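Local coordinates for hypothetical protein TT1662 (Thermus thermophilus, PDB 1UFO), which is probably a hydrolase of the alpha/beta hydrolase fold whose substrate and reaction are not known, at residues G104-L109 against H233-R238; L26-H31 against R94-A99; R50-L55 against V226-L231. All coordinates share one frame; numbering follows the deposited sequence.

Contact 1 (G104-L109 against H233-R238); sequences GLPLFL and HWLEAR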
# COMPACT_ATOMS: atom_id res chain seq x y z
N GLY A 104 -27.54 6.87 3.54
CA GLY A 104 -27.61 5.79 2.58
C GLY A 104 -26.43 5.64 1.66
O GLY A 104 -26.57 5.38 0.45
N LEU A 105 -25.23 5.80 2.23
CA LEU A 105 -24.04 5.66 1.44
C LEU A 105 -23.17 4.54 2.05
O LEU A 105 -23.27 4.31 3.26
CB LEU A 105 -23.19 6.93 1.57
CG LEU A 105 -23.81 8.14 0.90
CD1 LEU A 105 -22.94 9.32 1.26
CD2 LEU A 105 -23.94 7.97 -0.60
N PRO A 106 -22.38 3.87 1.22
CA PRO A 106 -21.48 2.81 1.74
C PRO A 106 -20.64 3.44 2.85
O PRO A 106 -20.14 4.56 2.67
CB PRO A 106 -20.61 2.51 0.56
CG PRO A 106 -21.48 2.76 -0.63
CD PRO A 106 -22.25 4.01 -0.25
N LEU A 107 -20.43 2.67 3.94
CA LEU A 107 -19.68 3.22 5.06
C LEU A 107 -18.38 2.47 5.28
O LEU A 107 -18.35 1.21 5.27
CB LEU A 107 -20.51 3.20 6.36
CG LEU A 107 -19.79 3.94 7.55
CD1 LEU A 107 -20.68 4.76 8.45
CD2 LEU A 107 -19.09 2.78 8.33
N PHE A 108 -17.33 3.27 5.46
CA PHE A 108 -15.99 2.75 5.75
C PHE A 108 -15.54 3.29 7.07
O PHE A 108 -16.05 4.32 7.54
CB PHE A 108 -15.01 3.23 4.69
CG PHE A 108 -15.30 2.73 3.34
CD1 PHE A 108 -16.14 3.42 2.48
CD2 PHE A 108 -14.71 1.56 2.93
CE1 PHE A 108 -16.39 2.92 1.16
CE2 PHE A 108 -14.92 1.03 1.62
CZ PHE A 108 -15.76 1.70 0.73
N LEU A 109 -14.61 2.59 7.71
CA LEU A 109 -14.04 3.12 8.97
C LEU A 109 -12.53 3.42 8.79
O LEU A 109 -11.84 2.69 8.04
CB LEU A 109 -14.10 2.09 10.08
CG LEU A 109 -15.41 1.54 10.50
CD1 LEU A 109 -15.10 0.49 11.69
CD2 LEU A 109 -16.30 2.69 11.07
N HIS A 233 -10.92 1.30 -4.21
CA HIS A 233 -10.97 -0.02 -4.84
C HIS A 233 -12.18 -0.80 -4.30
O HIS A 233 -12.96 -1.39 -5.06
CB HIS A 233 -9.68 -0.78 -4.49
CG HIS A 233 -9.67 -2.16 -5.06
ND1 HIS A 233 -9.48 -2.39 -6.40
CD2 HIS A 233 -9.94 -3.36 -4.49
CE1 HIS A 233 -9.66 -3.69 -6.63
NE2 HIS A 233 -9.94 -4.30 -5.49
N TRP A 234 -12.37 -0.81 -2.97
CA TRP A 234 -13.47 -1.58 -2.40
C TRP A 234 -14.84 -0.91 -2.64
O TRP A 234 -15.82 -1.60 -2.75
CB TRP A 234 -13.24 -1.90 -0.89
CG TRP A 234 -12.12 -2.90 -0.78
CD1 TRP A 234 -10.79 -2.69 -0.30
CD2 TRP A 234 -12.14 -4.22 -1.29
NE1 TRP A 234 -10.07 -3.82 -0.55
CE2 TRP A 234 -10.85 -4.78 -1.14
CE3 TRP A 234 -13.14 -5.01 -1.87
CZ2 TRP A 234 -10.53 -6.09 -1.57
CZ3 TRP A 234 -12.85 -6.30 -2.27
CH2 TRP A 234 -11.55 -6.84 -2.12
N LEU A 235 -14.88 0.42 -2.76
CA LEU A 235 -16.15 1.09 -3.05
C LEU A 235 -16.63 0.73 -4.46
O LEU A 235 -17.84 0.61 -4.72
CB LEU A 235 -15.94 2.60 -3.00
CG LEU A 235 -17.16 3.52 -3.30
CD1 LEU A 235 -18.26 3.18 -2.36
CD2 LEU A 235 -16.69 4.97 -3.12
N GLU A 236 -15.69 0.62 -5.38
CA GLU A 236 -16.00 0.38 -6.77
C GLU A 236 -16.20 -1.08 -7.07
O GLU A 236 -16.68 -1.42 -8.19
CB GLU A 236 -14.89 0.97 -7.61
CG GLU A 236 -14.92 2.48 -7.71
CD GLU A 236 -13.64 3.10 -8.27
OE1 GLU A 236 -12.91 2.41 -9.00
OE2 GLU A 236 -13.38 4.26 -7.97
N ALA A 237 -15.87 -1.95 -6.13
CA ALA A 237 -15.94 -3.39 -6.38
C ALA A 237 -17.35 -3.89 -6.57
O ALA A 237 -18.30 -3.42 -5.91
CB ALA A 237 -15.23 -4.18 -5.28
N ARG A 238 -17.49 -4.84 -7.49
CA ARG A 238 -18.79 -5.40 -7.81
C ARG A 238 -18.72 -6.90 -7.93
O ARG A 238 -19.70 -7.53 -7.51
CB ARG A 238 -19.34 -4.81 -9.12
CG ARG A 238 -19.78 -3.36 -8.99
CD ARG A 238 -20.89 -3.22 -7.94
NE ARG A 238 -20.79 -2.01 -7.14
CZ ARG A 238 -20.89 -0.77 -7.61
NH1 ARG A 238 -21.09 -0.57 -8.91
NH2 ARG A 238 -20.80 0.26 -6.79
OXT ARG A 238 -17.70 -7.41 -8.43
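Pro106 touches Leu235 where the approach to strand 107-112 passes the end of helix 221-236. This is the alpha/beta hydrolase fold, a mixed sheet with helices on both faces, and this helix is the last one in the chain. Pro106 lies in the loop that brings the chain from helix 77-103 into the strand. Its CG is 3.7 Å from Leu235 CD1, and its CB is 3.8 Å from the same methyl. The two side chains cross at about a right angle, and a single methyl meets two carbons of the proline ring.

Leu107 faces the other way and packs on Ala96 and Glu100 of helix 77-103. Phe108 then returns to the side of the C-terminal helix. Its CG sits beside the backbone N (chi1 -64°), which leans the ring back along the strand toward the level of Pro106. The ring meets the helix edge-on. Leu235 N lies near the ring plane, 3.8 Å from Phe108 CZ. Trp234 CB also lies near that plane, 4.2 Å from Phe108 CE2.

Beyond its CB, Trp234 turns away from the strand. Its indole makes an edge-to-face contact with Phe230 and also packs on Pro174 and Arg206. The carbonyl O of Trp234 takes a hydrogen bond from Arg130 NH1. Leu235 does more of the filling. With its CG anti to the backbone N (chi1 179°), CD1 reaches the proline and also comes within 4.0 Å of Phe108 CE1, while Leu235 CB rests 3.8 Å from Phe108 CZ.

Contact 2 (L26-H31 against R94-A99); sequences LLLALH and RVAEEA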
# COMPACT_ATOMS: atom_id res chain seq x y z
N LEU A 26 -19.30 7.15 2.98
CA LEU A 26 -19.05 7.77 4.30
C LEU A 26 -17.75 7.20 4.84
O LEU A 26 -17.48 6.04 4.63
CB LEU A 26 -20.17 7.32 5.31
CG LEU A 26 -21.54 7.92 5.06
CD1 LEU A 26 -22.65 6.97 5.64
CD2 LEU A 26 -21.54 9.32 5.72
N LEU A 27 -16.98 8.01 5.54
CA LEU A 27 -15.80 7.48 6.24
C LEU A 27 -15.92 8.01 7.66
O LEU A 27 -15.84 9.22 7.90
CB LEU A 27 -14.48 7.97 5.62
CG LEU A 27 -13.21 7.49 6.30
CD1 LEU A 27 -13.19 5.93 6.31
CD2 LEU A 27 -11.96 8.02 5.66
N LEU A 28 -16.12 7.11 8.63
CA LEU A 28 -16.12 7.49 10.05
C LEU A 28 -14.69 7.31 10.51
O LEU A 28 -14.16 6.19 10.42
CB LEU A 28 -17.10 6.59 10.90
CG LEU A 28 -17.00 6.83 12.43
CD1 LEU A 28 -17.31 8.28 12.81
CD2 LEU A 28 -18.06 5.86 13.15
N ALA A 29 -14.10 8.37 11.02
CA ALA A 29 -12.66 8.36 11.47
C ALA A 29 -12.58 8.49 12.96
O ALA A 29 -13.23 9.35 13.54
CB ALA A 29 -11.88 9.50 10.78
N LEU A 30 -11.74 7.65 13.57
CA LEU A 30 -11.57 7.50 15.01
C LEU A 30 -10.15 7.83 15.35
O LEU A 30 -9.20 7.17 14.92
CB LEU A 30 -11.85 6.06 15.48
CG LEU A 30 -13.23 5.58 14.96
CD1 LEU A 30 -13.42 4.09 15.43
CD2 LEU A 30 -14.44 6.43 15.51
N HIS A 31 -9.99 8.94 16.10
CA HIS A 31 -8.70 9.48 16.42
C HIS A 31 -7.97 8.62 17.47
O HIS A 31 -8.57 7.69 18.03
CB HIS A 31 -8.89 10.96 16.89
CG HIS A 31 -9.55 11.11 18.23
ND1 HIS A 31 -8.92 10.78 19.41
CD2 HIS A 31 -10.81 11.54 18.56
CE1 HIS A 31 -9.74 11.06 20.43
NE2 HIS A 31 -10.89 11.54 19.93
N ARG A 94 -22.89 3.30 17.18
CA ARG A 94 -24.19 4.03 17.08
C ARG A 94 -24.10 5.17 16.06
O ARG A 94 -25.04 5.34 15.22
CB ARG A 94 -24.65 4.55 18.45
CG ARG A 94 -25.18 3.39 19.32
CD ARG A 94 -25.80 3.91 20.60
NE ARG A 94 -24.79 4.48 21.48
CZ ARG A 94 -24.58 5.77 21.75
NH1 ARG A 94 -23.58 6.12 22.58
NH2 ARG A 94 -25.35 6.71 21.22
N VAL A 95 -22.97 5.86 16.05
CA VAL A 95 -22.79 6.96 15.07
C VAL A 95 -22.82 6.40 13.64
O VAL A 95 -23.44 6.97 12.75
CB VAL A 95 -21.47 7.72 15.34
CG1 VAL A 95 -21.14 8.74 14.12
CG2 VAL A 95 -21.59 8.53 16.69
N ALA A 96 -22.09 5.33 13.41
CA ALA A 96 -22.00 4.72 12.07
C ALA A 96 -23.35 4.23 11.61
O ALA A 96 -23.71 4.43 10.46
CB ALA A 96 -20.95 3.55 12.10
N GLU A 97 -24.06 3.52 12.48
CA GLU A 97 -25.37 3.00 12.09
C GLU A 97 -26.34 4.15 11.79
O GLU A 97 -27.07 4.03 10.80
CB GLU A 97 -25.89 2.00 13.16
CG GLU A 97 -25.02 0.81 13.18
CD GLU A 97 -25.38 -0.15 14.31
OE1 GLU A 97 -25.99 0.30 15.35
OE2 GLU A 97 -24.97 -1.32 14.17
N GLU A 98 -26.31 5.25 12.54
CA GLU A 98 -27.19 6.37 12.24
C GLU A 98 -26.74 7.05 10.91
O GLU A 98 -27.59 7.43 10.07
CB GLU A 98 -27.19 7.41 13.38
CG GLU A 98 -27.94 8.74 13.08
CD GLU A 98 -29.38 8.51 12.65
OE1 GLU A 98 -29.93 9.41 11.92
OE2 GLU A 98 -29.92 7.46 13.07
N ALA A 99 -25.44 7.17 10.69
CA ALA A 99 -25.00 7.87 9.49
C ALA A 99 -25.46 7.06 8.25
O ALA A 99 -25.88 7.59 7.23
CB ALA A 99 -23.41 7.97 9.52
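Leu26 and Leu28 face Ala99, Ala96 and Val95 across strand and helix segments that run nearly antiparallel (167°), with axes 9.8 Å apart at their closest. The helix belongs to a beta-alpha-beta crossover. It follows strand 52-56, passes over strand 25-30, and leads into strand 107-112. All three strands are parallel, and strand 25-30 lies between the other two.

Leu26 reaches the helix at Ala99. Its CD1 lies 3.7 Å from Ala99 O and 4.1 Å from Ala99 CB. The methyl therefore touches both the backbone and the side chain of that residue. Leu28 is one step further along the same face of the strand. Its CG is anti to the backbone N (chi1 173°), which tips the side chain forward along the strand toward the preceding turn of the helix. There the two methyls divide their partners. CD2 is 3.8 Å from Ala96 CB, and CD1 is 4.1 Å from Val95 CG1. The Leu28 and Val95 side chains cross at about a right angle.

The neighbouring strand shares this layer. Ala99 packs on Leu55, and Val95 packs on Phe57 just beyond it. Leu27 points to the other face of the sheet, where it meets Tyr47 and Phe108.

The helix is amphipathic. Arg94, Glu97 and Glu98 lie off the sheet and form salt bridges with Glu90, Arg93, Arg101 and Arg102 of the same helix. Over residues 94-99 the helix meets the strand with the methyls of Val95, Ala96 and Ala99 and with the carbonyl O of Ala99. No hydrogen bond or charge pair crosses. The CA atoms of Leu28 and Ala96 come to 6.8 Å, consistent with the small alanine side chain between them. The contact thus rests on the fit of apolar surfaces and on keeping them from water.

Contact 3 (R50-L55 against V226-L231); sequences RGFLLL and VGLAFL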
# COMPACT_ATOMS: atom_id res chain seq x y z
N ARG A 50 -12.43 13.82 -3.02
CA ARG A 50 -12.64 12.67 -3.86
C ARG A 50 -14.07 12.15 -3.67
O ARG A 50 -14.51 11.22 -4.35
CB ARG A 50 -11.60 11.63 -3.43
CG ARG A 50 -11.28 10.52 -4.29
CD ARG A 50 -10.49 11.02 -5.51
NE ARG A 50 -9.07 11.29 -5.30
CZ ARG A 50 -8.06 10.41 -5.46
NH1 ARG A 50 -8.26 9.14 -5.80
NH2 ARG A 50 -6.80 10.86 -5.40
N GLY A 51 -14.82 12.73 -2.73
CA GLY A 51 -16.21 12.32 -2.60
C GLY A 51 -16.55 11.59 -1.29
O GLY A 51 -17.69 11.12 -1.12
N PHE A 52 -15.62 11.49 -0.36
CA PHE A 52 -15.94 10.84 0.94
C PHE A 52 -16.45 11.85 1.94
O PHE A 52 -15.82 12.90 2.18
CB PHE A 52 -14.68 10.13 1.49
CG PHE A 52 -14.31 8.93 0.69
CD1 PHE A 52 -13.61 9.04 -0.51
CD2 PHE A 52 -14.72 7.65 1.13
CE1 PHE A 52 -13.33 7.89 -1.26
CE2 PHE A 52 -14.44 6.53 0.39
CZ PHE A 52 -13.73 6.65 -0.83
N LEU A 53 -17.67 11.59 2.48
CA LEU A 53 -18.19 12.43 3.53
C LEU A 53 -17.52 11.96 4.81
O LEU A 53 -17.79 10.82 5.28
CB LEU A 53 -19.75 12.24 3.54
CG LEU A 53 -20.54 13.25 4.36
CD1 LEU A 53 -22.02 13.00 3.97
CD2 LEU A 53 -20.32 13.07 5.86
N LEU A 54 -16.64 12.77 5.33
CA LEU A 54 -15.89 12.38 6.56
C LEU A 54 -16.64 12.77 7.78
O LEU A 54 -17.14 13.90 7.91
CB LEU A 54 -14.57 13.09 6.62
CG LEU A 54 -13.78 13.09 5.30
CD1 LEU A 54 -12.44 13.92 5.55
CD2 LEU A 54 -13.47 11.66 4.85
N LEU A 55 -16.65 11.87 8.74
CA LEU A 55 -17.25 12.09 10.06
C LEU A 55 -16.23 11.74 11.16
O LEU A 55 -15.57 10.75 11.02
CB LEU A 55 -18.42 11.13 10.29
CG LEU A 55 -19.54 11.25 9.26
CD1 LEU A 55 -20.65 10.18 9.55
CD2 LEU A 55 -20.24 12.59 9.38
N VAL A 226 -2.40 6.21 0.16
CA VAL A 226 -2.58 4.78 -0.12
C VAL A 226 -3.93 4.27 0.46
O VAL A 226 -4.63 3.45 -0.12
CB VAL A 226 -1.39 3.98 0.47
CG1 VAL A 226 -1.67 2.50 0.42
CG2 VAL A 226 -0.16 4.32 -0.36
N GLY A 227 -4.31 4.81 1.62
CA GLY A 227 -5.55 4.39 2.23
C GLY A 227 -6.74 4.82 1.36
O GLY A 227 -7.72 4.07 1.30
N LEU A 228 -6.65 5.97 0.70
CA LEU A 228 -7.73 6.44 -0.15
C LEU A 228 -7.87 5.51 -1.37
O LEU A 228 -8.98 5.15 -1.77
CB LEU A 228 -7.41 7.88 -0.58
CG LEU A 228 -8.44 8.54 -1.50
CD1 LEU A 228 -9.82 8.67 -0.80
CD2 LEU A 228 -7.87 9.94 -1.78
N ALA A 229 -6.75 5.01 -1.87
CA ALA A 229 -6.81 4.06 -3.01
C ALA A 229 -7.50 2.75 -2.57
O ALA A 229 -8.28 2.23 -3.31
CB ALA A 229 -5.35 3.74 -3.52
N PHE A 230 -7.19 2.26 -1.38
CA PHE A 230 -7.78 1.03 -0.87
C PHE A 230 -9.29 1.19 -0.74
O PHE A 230 -10.01 0.29 -1.15
CB PHE A 230 -7.13 0.72 0.48
CG PHE A 230 -7.53 -0.63 1.07
CD1 PHE A 230 -6.81 -1.80 0.70
CD2 PHE A 230 -8.54 -0.73 2.02
CE1 PHE A 230 -7.11 -3.01 1.29
CE2 PHE A 230 -8.84 -1.99 2.62
CZ PHE A 230 -8.11 -3.15 2.25
N LEU A 231 -9.72 2.33 -0.17
CA LEU A 231 -11.19 2.60 -0.04
C LEU A 231 -11.83 2.71 -1.43
O LEU A 231 -12.89 2.12 -1.62
CB LEU A 231 -11.45 3.91 0.67
CG LEU A 231 -10.99 3.93 2.15
CD1 LEU A 231 -11.45 5.25 2.80
CD2 LEU A 231 -11.49 2.68 2.89
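Leu228 forks between Phe52 and Arg50, and it has the largest surface buried by the contact. Its CD1 lies 3.6 Å from Phe52 CE1. Its CD2 sits over the centre of the Arg50 guanidinium, 3.7 Å from Arg50 CZ. The arginine thus gives the methyl a flat face rather than an N-H. Bends at chi2 (71°) and chi3 (79°) fold its chain and bring that face to the leucine. The charge is met elsewhere, because Arg50 NH1 forms a salt bridge with Glu232 of helix 221-236, which also carries Leu228.

Phe52 opens strand 52-56 of the alpha/beta hydrolase sheet and points at this helix, which covers this face. Its ring touches two successive turns of the helix. Leu228 CD1 approaches near CE1, and Leu231 CB is 3.9 Å from Phe52 CZ. Leu231 CD1 adds a contact of 4.0 Å to Phe52 CE2. Both leucines come at the ring obliquely. Replacing Phe52 by an alanine would probably open a gap between strand and helix, with Leu228 CD1 and Leu231 CB losing the ring they rest on.

Ala25 of the adjacent strand and Leu235 also pack on this ring. The second subunit also reaches this region: Arg50 packs on Arg50 of the second subunit, and Ala229 on Ala229 of the second subunit.

In the fold
Contacts 1 and 3 use the same helix, 221-236, and their centres are about 9 Å apart. They merge where Phe108 CD2 meets Leu231 CD2 at 3.4 Å. Contact 2 lies on the other face of the sheet, its centre about 14 Å from that of contact 1 and about 13 Å from that of contact 3. Strand 25-30 joins all three. Phe108 N is 2.9 Å from Leu26 O, and Ala29 N is 2.8 Å from Leu55 O, both probable hydrogen bonds. Strand 107-112 of contact 1 runs on toward Ser113, which probably sits on a nucleophile elbow in a triad with His217 and Asp183.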